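Local coordinates for hypothetical protein (Trypanosoma cruzi, PDB 1YZV) that is of unproven function but belongs to the isochorismatase superfamily and is probably a cysteine-dependent hydrolase, at residues 21-26 against 114-119; 25-30 against 66-71; 39-44 against 198-203; 119-124 against 145-150. All coordinates share one frame; numbering follows the deposited sequence.

Contact 1 of 4, residues 21-26 against 114-119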
loop_
_atom_site.group_PDB
_atom_site.type_symbol
_atom_site.label_atom_id
_atom_site.label_comp_id
_atom_site.label_asym_id
_atom_site.label_seq_id
_atom_site.Cartn_x
_atom_site.Cartn_y
_atom_site.Cartn_z
ATOM N N THR A 21 -14.952 -19.104 15.113
ATOM C CA THR A 21 -13.842 -18.150 15.067
ATOM C C THR A 21 -12.873 -18.423 16.212
ATOM O O THR A 21 -13.323 -18.649 17.336
ATOM C CB THR A 21 -14.379 -16.683 15.248
ATOM O OG1 THR A 21 -15.369 -16.448 14.254
ATOM C CG2 THR A 21 -13.293 -15.650 15.090
ATOM N N ALA A 22 -11.569 -18.471 15.920
ATOM C CA ALA A 22 -10.533 -18.632 16.972
ATOM C C ALA A 22 -9.870 -17.288 17.186
ATOM O O ALA A 22 -9.528 -16.579 16.235
ATOM C CB ALA A 22 -9.483 -19.665 16.566
ATOM N N PHE A 23 -9.737 -16.925 18.449
ATOM C CA PHE A 23 -9.017 -15.755 18.848
ATOM C C PHE A 23 -7.625 -16.220 19.286
ATOM O O PHE A 23 -7.469 -16.926 20.289
ATOM C CB PHE A 23 -9.779 -15.026 19.964
ATOM C CG PHE A 23 -11.053 -14.386 19.499
ATOM C CD1 PHE A 23 -11.054 -13.096 18.968
ATOM C CD2 PHE A 23 -12.251 -15.066 19.588
ATOM C CE1 PHE A 23 -12.201 -12.555 18.465
ATOM C CE2 PHE A 23 -13.389 -14.557 18.979
ATOM C CZ PHE A 23 -13.383 -13.290 18.475
ATOM N N PHE A 24 -6.626 -15.838 18.497
ATOM C CA PHE A 24 -5.217 -16.168 18.768
ATOM C C PHE A 24 -4.482 -14.996 19.403
ATOM O O PHE A 24 -4.125 -14.033 18.725
ATOM C CB PHE A 24 -4.489 -16.536 17.496
ATOM C CG PHE A 24 -4.661 -17.977 17.055
ATOM C CD1 PHE A 24 -5.778 -18.716 17.386
ATOM C CD2 PHE A 24 -3.672 -18.593 16.298
ATOM C CE1 PHE A 24 -5.872 -20.048 17.031
ATOM C CE2 PHE A 24 -3.769 -19.911 15.917
ATOM C CZ PHE A 24 -4.888 -20.638 16.261
ATOM N N CYS A 25 -4.219 -15.150 20.697
ATOM C CA CYS A 25 -3.516 -14.189 21.532
ATOM C C CYS A 25 -2.032 -14.607 21.644
ATOM O O CYS A 25 -1.671 -15.527 22.363
ATOM C CB CYS A 25 -4.176 -14.185 22.905
ATOM S SG CYS A 25 -3.470 -13.059 24.120
ATOM N N CYS A 26 -1.212 -13.965 20.847
ATOM C CA CYS A 26 0.185 -14.331 20.642
ATOM C C CYS A 26 1.114 -13.674 21.655
ATOM O O CYS A 26 1.424 -12.495 21.532
ATOM C CB CYS A 26 0.609 -13.897 19.244
ATOM S SG CYS A 26 1.933 -14.758 18.550
ATOM N N VAL A 114 -8.861 -14.559 14.354
ATOM C CA VAL A 114 -8.529 -13.203 14.696
ATOM C C VAL A 114 -7.226 -13.272 15.486
ATOM O O VAL A 114 -7.159 -13.894 16.561
ATOM C CB VAL A 114 -9.647 -12.552 15.531
ATOM C CG1 VAL A 114 -9.222 -11.204 16.081
ATOM C CG2 VAL A 114 -10.915 -12.428 14.684
ATOM N N LEU A 115 -6.199 -12.604 14.968
ATOM C CA LEU A 115 -4.813 -12.756 15.454
ATOM C C LEU A 115 -4.225 -11.416 15.895
ATOM O O LEU A 115 -4.301 -10.419 15.167
ATOM C CB LEU A 115 -3.937 -13.358 14.357
ATOM C CG LEU A 115 -2.397 -13.463 14.518
ATOM C CD1 LEU A 115 -2.020 -14.355 15.739
ATOM C CD2 LEU A 115 -1.778 -14.042 13.203
ATOM N N TRP A 116 -3.590 -11.413 17.062
ATOM C CA TRP A 116 -2.900 -10.214 17.558
ATOM C C TRP A 116 -1.860 -10.582 18.618
ATOM O O TRP A 116 -1.815 -11.714 19.059
ATOM C CB TRP A 116 -3.912 -9.182 18.130
ATOM C CG TRP A 116 -4.474 -9.535 19.438
ATOM C CD1 TRP A 116 -4.021 -9.067 20.653
ATOM C CD2 TRP A 116 -5.344 -10.645 19.751
ATOM N NE1 TRP A 116 -4.609 -9.751 21.681
ATOM C CE2 TRP A 116 -5.475 -10.677 21.172
ATOM C CE3 TRP A 116 -6.176 -11.477 18.987
ATOM C CZ2 TRP A 116 -6.284 -11.625 21.842
ATOM C CZ3 TRP A 116 -6.989 -12.405 19.658
ATOM C CH2 TRP A 116 -7.033 -12.468 21.075
ATOM N N GLY A 117 -0.960 -9.651 18.904
ATOM C CA GLY A 117 -0.012 -9.806 19.996
ATOM C C GLY A 117 1.403 -9.423 19.624
ATOM O O GLY A 117 1.622 -8.424 18.879
ATOM N N PHE A 118 2.347 -10.099 20.280
ATOM C CA PHE A 118 3.765 -9.814 20.142
ATOM C C PHE A 118 4.504 -11.005 19.490
ATOM O O PHE A 118 4.132 -12.151 19.694
ATOM C CB PHE A 118 4.438 -9.609 21.478
ATOM C CG PHE A 118 3.789 -8.581 22.394
ATOM C CD1 PHE A 118 3.205 -7.445 21.915
ATOM C CD2 PHE A 118 4.049 -8.673 23.769
ATOM C CE1 PHE A 118 2.696 -6.490 22.814
ATOM C CE2 PHE A 118 3.539 -7.736 24.664
ATOM C CZ PHE A 118 2.824 -6.673 24.183
ATOM N N GLU A 119 5.556 -10.743 18.713
ATOM C CA GLU A 119 5.871 -9.455 18.130
ATOM C C GLU A 119 5.336 -9.526 16.693
ATOM O O GLU A 119 5.303 -10.610 16.095
ATOM C CB GLU A 119 7.390 -9.207 18.112
ATOM C CG GLU A 119 7.977 -8.934 19.478
ATOM C CD GLU A 119 9.409 -8.380 19.436
ATOM O OE1 GLU A 119 9.664 -7.284 18.904
ATOM O OE2 GLU A 119 10.280 -9.047 19.984
#
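Ala-22, Phe-24 and Cys-26 exchange backbone hydrogen bonds with Val-114, Trp-116 and Phe-118 in a parallel ladder of five. Two of its rungs, Val-114 N to Ala-22 O and Phe-24 N to Val-114 O, measure 2.8 Å each. CA-H...O contacts lie between the rungs, with Gly-117 CA 3.4 Å from Cys-26 O.

The aromatic contacts centre on Trp-116. Its CG sits between the backbone N and the carbonyl carbon (chi1 75°), which swings the indole back over the neighbouring strand, one face above Phe-24 O and Cys-25 CA. Cys-25 CB comes 3.5 Å from CZ2 of Trp-116, and Cys-25 SG makes an oblique sulfur-aromatic contact. Phe-23 CB meets the indole at its edge, in plane, 3.8 Å from Trp-116 CZ3. Phe-49 of helix 39-56 adjoins both the Phe-23 and Trp-116 rings.

Apolar packing does the rest. Phe-23 CD1 lies 3.8 Å from Val-114 CB, the two side chains pointing the same way. On the other face of the sheet, toward helix 120-133, Phe-24 CB touches Leu-115 CD1 at 3.7 Å.

This is the central strand pair of a six-stranded parallel sheet, the core of the three-layer alpha/beta/alpha isochorismatase fold.

Contact 2 of 4, residues 25-30 against 66-71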
loop_
_atom_site.group_PDB
_atom_site.type_symbol
_atom_site.label_atom_id
_atom_site.label_comp_id
_atom_site.label_asym_id
_atom_site.label_seq_id
_atom_site.Cartn_x
_atom_site.Cartn_y
_atom_site.Cartn_z
ATOM N N CYS A 25 -4.219 -15.150 20.697
ATOM C CA CYS A 25 -3.516 -14.189 21.532
ATOM C C CYS A 25 -2.032 -14.607 21.644
ATOM O O CYS A 25 -1.671 -15.527 22.363
ATOM C CB CYS A 25 -4.176 -14.185 22.905
ATOM S SG CYS A 25 -3.470 -13.059 24.120
ATOM N N CYS A 26 -1.212 -13.965 20.847
ATOM C CA CYS A 26 0.185 -14.331 20.642
ATOM C C CYS A 26 1.114 -13.674 21.655
ATOM O O CYS A 26 1.424 -12.495 21.532
ATOM C CB CYS A 26 0.609 -13.897 19.244
ATOM S SG CYS A 26 1.933 -14.758 18.550
ATOM N N ASP A 27 1.524 -14.432 22.665
ATOM C CA ASP A 27 2.732 -14.101 23.460
ATOM C C ASP A 27 2.747 -12.677 24.087
ATOM O O ASP A 27 3.776 -11.988 24.093
ATOM C CB ASP A 27 3.978 -14.280 22.568
ATOM C CG ASP A 27 4.146 -15.699 22.024
ATOM O OD1 ASP A 27 3.305 -16.608 22.301
ATOM O OD2 ASP A 27 5.018 -15.842 21.110
ATOM N N ILE A 28 1.630 -12.270 24.689
ATOM C CA ILE A 28 1.559 -10.975 25.350
ATOM C C ILE A 28 1.998 -11.182 26.792
ATOM O O ILE A 28 1.171 -11.275 27.697
ATOM C CB ILE A 28 0.159 -10.348 25.277
ATOM C CG1 ILE A 28 -0.250 -10.218 23.787
ATOM C CG2 ILE A 28 0.150 -8.970 25.955
ATOM C CD1 ILE A 28 -1.582 -9.571 23.553
ATOM N N GLN A 29 3.309 -11.284 26.957
ATOM C CA GLN A 29 3.919 -11.737 28.204
ATOM C C GLN A 29 4.660 -10.628 28.944
ATOM O O GLN A 29 5.062 -9.617 28.351
ATOM C CB GLN A 29 4.892 -12.896 27.905
ATOM C CG GLN A 29 4.200 -14.117 27.346
ATOM C CD GLN A 29 5.178 -15.031 26.604
ATOM O OE1 GLN A 29 5.086 -15.189 25.382
ATOM N NE2 GLN A 29 6.096 -15.660 27.349
ATOM N N GLU A 30 4.904 -10.881 30.234
ATOM C CA GLU A 30 5.446 -9.886 31.148
ATOM C C GLU A 30 6.725 -9.243 30.648
ATOM O O GLU A 30 6.852 -8.028 30.697
ATOM C CB GLU A 30 5.632 -10.459 32.592
ATOM C CG GLU A 30 4.303 -10.802 33.352
ATOM C CD GLU A 30 3.397 -9.582 33.722
ATOM O OE1 GLU A 30 3.713 -8.422 33.360
ATOM O OE2 GLU A 30 2.310 -9.790 34.323
ATOM N N THR A 66 -0.795 -18.416 23.469
ATOM C CA THR A 66 0.532 -19.015 23.552
ATOM C C THR A 66 1.466 -18.133 24.372
ATOM O O THR A 66 1.238 -16.937 24.557
ATOM C CB THR A 66 1.150 -19.259 22.172
ATOM O OG1 THR A 66 1.191 -18.020 21.429
ATOM C CG2 THR A 66 0.353 -20.317 21.443
ATOM N N GLU A 67 2.457 -18.782 24.962
ATOM C CA GLU A 67 3.519 -18.109 25.667
ATOM C C GLU A 67 4.810 -18.653 25.141
ATOM O O GLU A 67 5.036 -19.880 25.154
ATOM C CB GLU A 67 3.366 -18.356 27.155
ATOM C CG GLU A 67 2.035 -17.833 27.718
ATOM C CD GLU A 67 1.794 -18.121 29.201
ATOM O OE1 GLU A 67 2.386 -19.076 29.722
ATOM O OE2 GLU A 67 0.900 -17.451 29.816
ATOM N N GLN A 68 5.650 -17.756 24.661
ATOM C CA GLN A 68 6.985 -18.105 24.174
ATOM C C GLN A 68 7.928 -18.270 25.357
ATOM O O GLN A 68 8.019 -17.383 26.205
ATOM C CB GLN A 68 7.538 -17.022 23.267
ATOM C CG GLN A 68 8.919 -17.278 22.727
ATOM C CD GLN A 68 8.949 -18.292 21.596
ATOM O OE1 GLN A 68 7.901 -18.651 21.039
ATOM N NE2 GLN A 68 10.163 -18.687 21.186
ATOM N N TYR A 69 8.444 -19.481 25.533
ATOM C CA TYR A 69 9.433 -19.740 26.567
ATOM C C TYR A 69 9.151 -18.955 27.884
ATOM O O TYR A 69 9.979 -18.103 28.319
ATOM C CB TYR A 69 10.826 -19.390 26.023
ATOM C CG TYR A 69 11.930 -19.735 26.983
ATOM C CD1 TYR A 69 12.022 -21.022 27.510
ATOM C CD2 TYR A 69 12.918 -18.829 27.289
ATOM C CE1 TYR A 69 12.966 -21.340 28.465
ATOM C CE2 TYR A 69 13.918 -19.149 28.200
ATOM C CZ TYR A 69 13.936 -20.412 28.781
ATOM O OH TYR A 69 14.912 -20.750 29.686
ATOM N N PRO A 70 8.010 -19.242 28.530
ATOM C CA PRO A 70 7.604 -18.424 29.692
ATOM C C PRO A 70 8.563 -18.531 30.886
ATOM O O PRO A 70 8.594 -17.623 31.713
ATOM C CB PRO A 70 6.230 -18.978 30.067
ATOM C CG PRO A 70 6.187 -20.377 29.482
ATOM C CD PRO A 70 6.988 -20.255 28.183
ATOM N N LYS A 71 9.395 -19.568 30.915
ATOM C CA LYS A 71 10.415 -19.675 31.948
ATOM C C LYS A 71 11.331 -18.460 31.870
ATOM O O LYS A 71 11.748 -17.938 32.901
ATOM C CB LYS A 71 11.218 -20.964 31.795
ATOM C CG LYS A 71 11.784 -21.516 33.107
ATOM C CD LYS A 71 12.278 -22.993 32.954
ATOM C CE LYS A 71 11.109 -24.017 32.663
ATOM N NZ LYS A 71 10.855 -24.285 31.179
HETATM O O HOH W 1 -0.011 -14.599 25.688
#
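The Gln-29 amide turns one edge to the backbone of Gln-68 and one face to Glu-67. At the edge, Gln-29 NE2 donates to Gln-68 O over 2.8 Å, nearly straight (176°) and with the acceptor in the amide plane. Gln-29 OE1 accepts from Gln-68 N at 2.7 Å, this donor standing well out of the amide plane; the two bonds, with a second acceptor for NE2 in Gly-74 O, fix the rotation of the amide. Glu-67 CB lies over the face on that same side, 3.8 Å from Gln-29 CD.

The second flat group is the Asp-27 carboxylate. OD1 takes the hydroxyl hydrogen of Thr-66 OG1 at 2.7 Å, met on its syn side but 31° out of plane. Thr-66 OG1 is brought there by lying between its own backbone N and carbonyl carbon (chi1 56°). Asp-27 OD2 packs 3.5 Å from Gln-68 CB and forms a salt bridge with Lys-91, which also binds Gln-68 OE1.

All this happens at the C-terminal ends of strands 20-26 and 61-68, the usual place for an active site in a parallel alpha/beta fold. Asp-27 and Lys-91, with Cys-123 close by, are arranged consistently with the Asp-Lys-Cys triad of isochorismatase-like hydrolases.

In the backbone the strands are still paired by Thr-66 N to Cys-25 O, 3.2 Å, while Asp-27 N reaches Thr-66 O only weakly. The chain then leaves the sheet through an inverse gamma turn centred on Ile-28. A water bridges the two segments there, accepting from Ile-28 N at 3.0 Å and donating to Thr-66 O at 2.9 Å.

Contact 3 of 4, residues 39-44 against 198-203. With SO4 (sulfate ion), chain B.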
loop_
_atom_site.group_PDB
_atom_site.type_symbol
_atom_site.label_atom_id
_atom_site.label_comp_id
_atom_site.label_asym_id
_atom_site.label_seq_id
_atom_site.Cartn_x
_atom_site.Cartn_y
_atom_site.Cartn_z
ATOM N N SER A 39 2.331 -1.791 24.248
ATOM C CA SER A 39 1.920 -2.998 24.993
ATOM C C SER A 39 0.568 -2.843 25.673
ATOM O O SER A 39 -0.218 -3.829 25.763
ATOM C CB SER A 39 2.993 -3.441 25.992
ATOM O OG SER A 39 3.219 -2.506 27.002
ATOM N N ALA A 40 0.297 -1.645 26.216
ATOM C CA ALA A 40 -0.951 -1.417 26.927
ATOM C C ALA A 40 -2.203 -1.599 26.004
ATOM O O ALA A 40 -3.205 -2.171 26.439
ATOM C CB ALA A 40 -0.954 -0.033 27.600
ATOM N N ASN A 41 -2.103 -1.210 24.726
ATOM C CA ASN A 41 -3.182 -1.451 23.771
ATOM C C ASN A 41 -3.355 -2.927 23.428
ATOM O O ASN A 41 -4.452 -3.366 23.152
ATOM C CB ASN A 41 -2.961 -0.642 22.470
ATOM C CG ASN A 41 -3.405 0.807 22.594
ATOM O OD1 ASN A 41 -3.946 1.222 23.635
ATOM N ND2 ASN A 41 -3.229 1.592 21.496
ATOM N N CYS A 42 -2.261 -3.690 23.454
ATOM C CA CYS A 42 -2.287 -5.089 23.098
ATOM C C CYS A 42 -2.991 -5.885 24.206
ATOM O O CYS A 42 -3.846 -6.720 23.928
ATOM C CB CYS A 42 -0.851 -5.592 22.834
ATOM S SG CYS A 42 -0.085 -4.737 21.453
ATOM N N VAL A 43 -2.753 -5.478 25.452
ATOM C CA VAL A 43 -3.525 -5.964 26.580
ATOM C C VAL A 43 -5.012 -5.593 26.462
ATOM O O VAL A 43 -5.872 -6.465 26.667
ATOM C CB VAL A 43 -2.932 -5.467 27.905
ATOM C CG1 VAL A 43 -3.925 -5.646 29.054
ATOM C CG2 VAL A 43 -1.642 -6.208 28.165
ATOM N N PHE A 44 -5.301 -4.311 26.182
ATOM C CA PHE A 44 -6.671 -3.818 25.954
ATOM C C PHE A 44 -7.436 -4.618 24.898
ATOM O O PHE A 44 -8.615 -4.976 25.123
ATOM C CB PHE A 44 -6.656 -2.295 25.596
ATOM C CG PHE A 44 -8.008 -1.721 25.204
ATOM C CD1 PHE A 44 -8.871 -1.207 26.138
ATOM C CD2 PHE A 44 -8.386 -1.649 23.881
ATOM C CE1 PHE A 44 -10.075 -0.647 25.738
ATOM C CE2 PHE A 44 -9.545 -1.053 23.491
ATOM C CZ PHE A 44 -10.406 -0.591 24.388
ATOM N N GLN A 198 -15.450 1.326 25.569
ATOM C CA GLN A 198 -14.200 1.426 26.295
ATOM C C GLN A 198 -13.163 2.064 25.390
ATOM O O GLN A 198 -13.254 1.924 24.188
ATOM C CB GLN A 198 -13.772 0.050 26.769
ATOM C CG GLN A 198 -14.803 -0.587 27.624
ATOM C CD GLN A 198 -14.412 -1.946 28.141
ATOM O OE1 GLN A 198 -14.358 -2.914 27.398
ATOM N NE2 GLN A 198 -14.249 -2.046 29.446
ATOM N N THR A 199 -12.220 2.826 25.960
ATOM C CA THR A 199 -11.252 3.594 25.155
ATOM C C THR A 199 -9.861 2.979 25.258
ATOM O O THR A 199 -9.450 2.540 26.337
ATOM C CB THR A 199 -11.252 5.095 25.645
ATOM O OG1 THR A 199 -11.124 5.092 27.050
ATOM C CG2 THR A 199 -12.573 5.746 25.375
ATOM N N HIS A 200 -9.118 2.920 24.153
ATOM C CA HIS A 200 -7.763 2.343 24.202
ATOM C C HIS A 200 -6.967 3.161 25.200
ATOM O O HIS A 200 -7.041 4.383 25.173
ATOM C CB HIS A 200 -7.047 2.434 22.847
ATOM C CG HIS A 200 -7.582 1.520 21.794
ATOM N ND1 HIS A 200 -8.782 1.748 21.141
ATOM C CD2 HIS A 200 -7.080 0.371 21.271
ATOM C CE1 HIS A 200 -8.976 0.794 20.247
ATOM N NE2 HIS A 200 -7.945 -0.033 20.280
ATOM N N PRO A 201 -6.067 2.525 25.949
ATOM C CA PRO A 201 -5.217 3.349 26.820
ATOM C C PRO A 201 -4.297 4.316 26.087
ATOM O O PRO A 201 -3.882 5.319 26.663
ATOM C CB PRO A 201 -4.364 2.323 27.574
ATOM C CG PRO A 201 -4.705 1.023 27.094
ATOM C CD PRO A 201 -5.899 1.086 26.200
ATOM N N ILE A 202 -3.839 3.939 24.896
ATOM C CA ILE A 202 -3.060 4.827 24.078
ATOM C C ILE A 202 -3.868 5.072 22.799
ATOM O O ILE A 202 -4.250 4.133 22.114
ATOM C CB ILE A 202 -1.699 4.195 23.687
ATOM C CG1 ILE A 202 -0.908 3.718 24.922
ATOM C CG2 ILE A 202 -0.868 5.182 22.817
ATOM C CD1 ILE A 202 0.149 2.654 24.558
ATOM N N ARG A 203 -4.291 6.310 22.645
ATOM C CA ARG A 203 -4.840 6.871 21.409
ATOM C C ARG A 203 -4.564 6.153 20.133
ATOM O O ARG A 203 -3.407 6.137 19.734
ATOM C CB ARG A 203 -4.138 8.214 21.236
ATOM C CG ARG A 203 -4.487 8.967 20.004
ATOM C CD ARG A 203 -3.600 8.743 18.766
ATOM N NE ARG A 203 -4.073 9.502 17.601
ATOM C CZ ARG A 203 -3.429 9.542 16.442
ATOM N NH1 ARG A 203 -2.289 8.871 16.276
ATOM N NH2 ARG A 203 -3.923 10.250 15.440
HETATM S S SO4 B . -10.207 5.133 21.023
HETATM O O1 SO4 B . -10.628 3.947 21.828
HETATM O O2 SO4 B . -10.778 5.140 19.650
HETATM O O3 SO4 B . -8.729 5.210 20.815
HETATM O O4 SO4 B . -10.590 6.337 21.735
#
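The C-terminal tail of the chain lies across the first turns of helix 39-56, where Asn-41 and Phe-44 meet His-200, Pro-201 and Ile-202. Asn-41 grips the backbone of a single tail residue with both ends of its amide. OD1 accepts from Ile-202 N at 3.0 Å, and ND2 donates to Ile-202 O at 2.8 Å with the acceptor in the amide plane. The pair fixes the amide's rotation, its edge turned to the tail backbone, and satisfies both polar atoms of a buried side chain. Pro-201 lies alongside it, running the other way, its CD 3.2 Å from Asn-41 OD1, while its CG rests against Ala-40 CB.

One turn on, Phe-44 points its ring into the tail, CG anti to the backbone N (chi1 174°). His-200 CA sits over the centre of one ring face, 3.8 Å from the centroid, in a CH-pi contact. The His-200 ring is inclined to the Phe-44 ring at 41°, with Phe-44 CE2 above the middle of the imidazole. The tail, which follows helix 189-197, is thereby fastened to the outside of a helix whose other side faces the central sheet, Cys-42 touching Phe-118 there.

The polar atoms of His-200 look elsewhere. Its ND1 and its backbone N each donate to sulfate O1 at 3.0 Å, O1 lying in the plane of the ring; the ion probably comes from the crystallisation liquor. NE2 bonds Asp-143, and two anionic neighbours would tend to favour a doubly protonated imidazole. Toward solvent, Gln-198 adds a light contact, its CB 3.9 Å from Phe-44 CE1.

Contact 4 of 4, residues 119-124 against 145-150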
loop_
_atom_site.group_PDB
_atom_site.type_symbol
_atom_site.label_atom_id
_atom_site.label_comp_id
_atom_site.label_asym_id
_atom_site.label_seq_id
_atom_site.Cartn_x
_atom_site.Cartn_y
_atom_site.Cartn_z
ATOM N N GLU A 119 5.556 -10.743 18.713
ATOM C CA GLU A 119 5.871 -9.455 18.130
ATOM C C GLU A 119 5.336 -9.526 16.693
ATOM O O GLU A 119 5.303 -10.610 16.095
ATOM C CB GLU A 119 7.390 -9.207 18.112
ATOM C CG GLU A 119 7.977 -8.934 19.478
ATOM C CD GLU A 119 9.409 -8.380 19.436
ATOM O OE1 GLU A 119 9.664 -7.284 18.904
ATOM O OE2 GLU A 119 10.280 -9.047 19.984
ATOM N N THR A 120 4.929 -8.381 16.165
ATOM C CA THR A 120 4.283 -8.278 14.835
ATOM C C THR A 120 5.085 -8.962 13.718
ATOM O O THR A 120 4.533 -9.701 12.926
ATOM C CB THR A 120 4.010 -6.807 14.477
ATOM O OG1 THR A 120 3.399 -6.145 15.599
ATOM C CG2 THR A 120 3.068 -6.688 13.263
ATOM N N HIS A 121 6.408 -8.763 13.717
ATOM C CA HIS A 121 7.284 -9.214 12.655
ATOM C C HIS A 121 7.858 -10.589 12.881
ATOM O O HIS A 121 8.646 -11.093 12.065
ATOM C CB HIS A 121 8.417 -8.205 12.436
ATOM C CG HIS A 121 9.334 -8.052 13.606
ATOM N ND1 HIS A 121 8.892 -7.636 14.840
ATOM C CD2 HIS A 121 10.668 -8.297 13.740
ATOM C CE1 HIS A 121 9.894 -7.699 15.701
ATOM N NE2 HIS A 121 10.997 -8.016 15.043
ATOM N N VAL A 122 7.514 -11.197 14.009
ATOM C CA VAL A 122 8.011 -12.552 14.321
ATOM C C VAL A 122 6.889 -13.562 14.525
ATOM O O VAL A 122 6.351 -14.121 13.568
ATOM C CB VAL A 122 9.023 -12.540 15.495
ATOM C CG1 VAL A 122 9.599 -13.955 15.769
ATOM C CG2 VAL A 122 10.184 -11.595 15.152
ATOM N N CYS A 123 6.391 -13.668 15.740
ATOM C CA CYS A 123 5.332 -14.642 16.013
ATOM C C CYS A 123 4.001 -14.368 15.296
ATOM O O CYS A 123 3.374 -15.282 14.752
ATOM C CB CYS A 123 5.208 -14.835 17.552
ATOM S SG CYS A 123 6.831 -15.595 18.299
ATOM N N ILE A 124 3.580 -13.107 15.210
ATOM C CA ILE A 124 2.363 -12.799 14.524
ATOM C C ILE A 124 2.480 -13.065 13.015
ATOM O O ILE A 124 1.611 -13.696 12.421
ATOM C CB ILE A 124 1.944 -11.326 14.716
ATOM C CG1 ILE A 124 1.819 -11.005 16.189
ATOM C CG2 ILE A 124 0.697 -10.981 13.865
ATOM C CD1 ILE A 124 0.600 -11.414 16.737
ATOM N N CYS A 145 -1.380 -5.374 18.097
ATOM C CA CYS A 145 -0.044 -5.854 17.689
ATOM C C CYS A 145 1.048 -4.853 17.988
ATOM O O CYS A 145 0.833 -3.638 17.940
ATOM C CB CYS A 145 -0.007 -6.204 16.179
ATOM S SG CYS A 145 -1.015 -7.565 15.715
ATOM N N GLY A 146 2.243 -5.374 18.279
ATOM C CA GLY A 146 3.373 -4.537 18.539
ATOM C C GLY A 146 4.679 -5.259 18.402
ATOM O O GLY A 146 4.721 -6.518 18.539
ATOM N N SER A 147 5.742 -4.466 18.210
ATOM C CA SER A 147 7.115 -4.982 18.170
ATOM C C SER A 147 7.990 -4.109 19.049
ATOM O O SER A 147 7.580 -3.010 19.455
ATOM C CB SER A 147 7.706 -4.988 16.739
ATOM O OG SER A 147 6.956 -5.783 15.850
ATOM N N GLN A 148 9.218 -4.557 19.310
ATOM C CA GLN A 148 10.125 -3.716 20.106
ATOM C C GLN A 148 10.565 -2.467 19.323
ATOM O O GLN A 148 10.850 -1.416 19.909
ATOM C CB GLN A 148 11.317 -4.531 20.624
ATOM C CG GLN A 148 10.891 -5.569 21.680
ATOM C CD GLN A 148 12.038 -6.367 22.248
ATOM O OE1 GLN A 148 12.176 -7.557 21.956
ATOM N NE2 GLN A 148 12.996 -5.662 22.801
ATOM N N SER A 149 10.504 -2.507 17.995
ATOM C CA SER A 149 10.759 -1.317 17.236
ATOM C C SER A 149 9.607 -1.033 16.300
ATOM O O SER A 149 9.028 -1.949 15.718
ATOM C CB SER A 149 12.054 -1.469 16.436
ATOM O OG SER A 149 11.758 -1.483 15.039
ATOM N N GLN A 150 9.288 0.242 16.114
ATOM C CA GLN A 150 8.183 0.628 15.243
ATOM C C GLN A 150 8.414 0.180 13.791
ATOM O O GLN A 150 7.472 -0.236 13.111
ATOM C CB GLN A 150 8.008 2.154 15.280
ATOM C CG GLN A 150 6.834 2.684 14.436
ATOM C CD GLN A 150 6.908 4.190 14.275
ATOM O OE1 GLN A 150 7.084 4.909 15.259
ATOM N NE2 GLN A 150 6.977 4.652 13.026
#
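Glu-119, Thr-120 and His-121 pack on Gly-146 and Ser-147 inside the beta-alpha-beta unit formed by strand 110-118, helix 120-133 and strand 137-146. The tight part is the helix start. Thr-120 N donates to Gly-146 O at 3.0 Å, from above the carbonyl plane, and Glu-119 CA comes within 3.2 Å of that same oxygen. Thr-120 OG1 touches Cys-145 CB at 3.5 Å and is hydrogen-bonded to His-153. A cis peptide precedes Glu-119, whose carbonyl O receives both Val-122 N and Ile-124 N from opposite faces as the helix opens with a pi-type turn. This turn carries Cys-123, which probably corresponds to the nucleophile of related hydrolases. Deeper in the interior, Ile-124 CG2 lightly touches Cys-145 SG at 4.2 Å.

The solvent side is Gln-148, its side chain about 6 Å from a bound sulfate, probably from the crystallisation liquor. Its backbone is tied: Gln-148 N donates to Glu-119 OE1 at 2.8 Å, from 38° out of the carboxylate plane.

His-121 faces the subunit interface, NE2 bonding Glu-174 of the second subunit. Its other ring nitrogen, ND1, shares a hydrogen bond of 2.9 Å with Ser-147 OG, which lies near the ring plane.

In the fold
Contact 1 lies at the middle of the chain and is wholly buried; contacts 2 and 4 are also largely buried but sit at the C-terminal ends of the sheet strands, while contact 3 is on the surface. Strand 20-26 serves both contact 1 and contact 2, and Glu-119 passes from contact 1 into contact 4. The chemistry changes along this path, from a regular backbone ladder with aromatic packing to side-chain amides and carboxylates that bond backbone and a hydroxyl; the surface contact pairs an Asn amide with ring packing. Contacts 2 and 4 converge where Asp-27 OD2 packs 3.4 Å from Cys-123 SG, consistent with a shared active site. Contact 3 reaches contacts 1 and 4 through Cys-42, which touches Phe-118 and Cys-145.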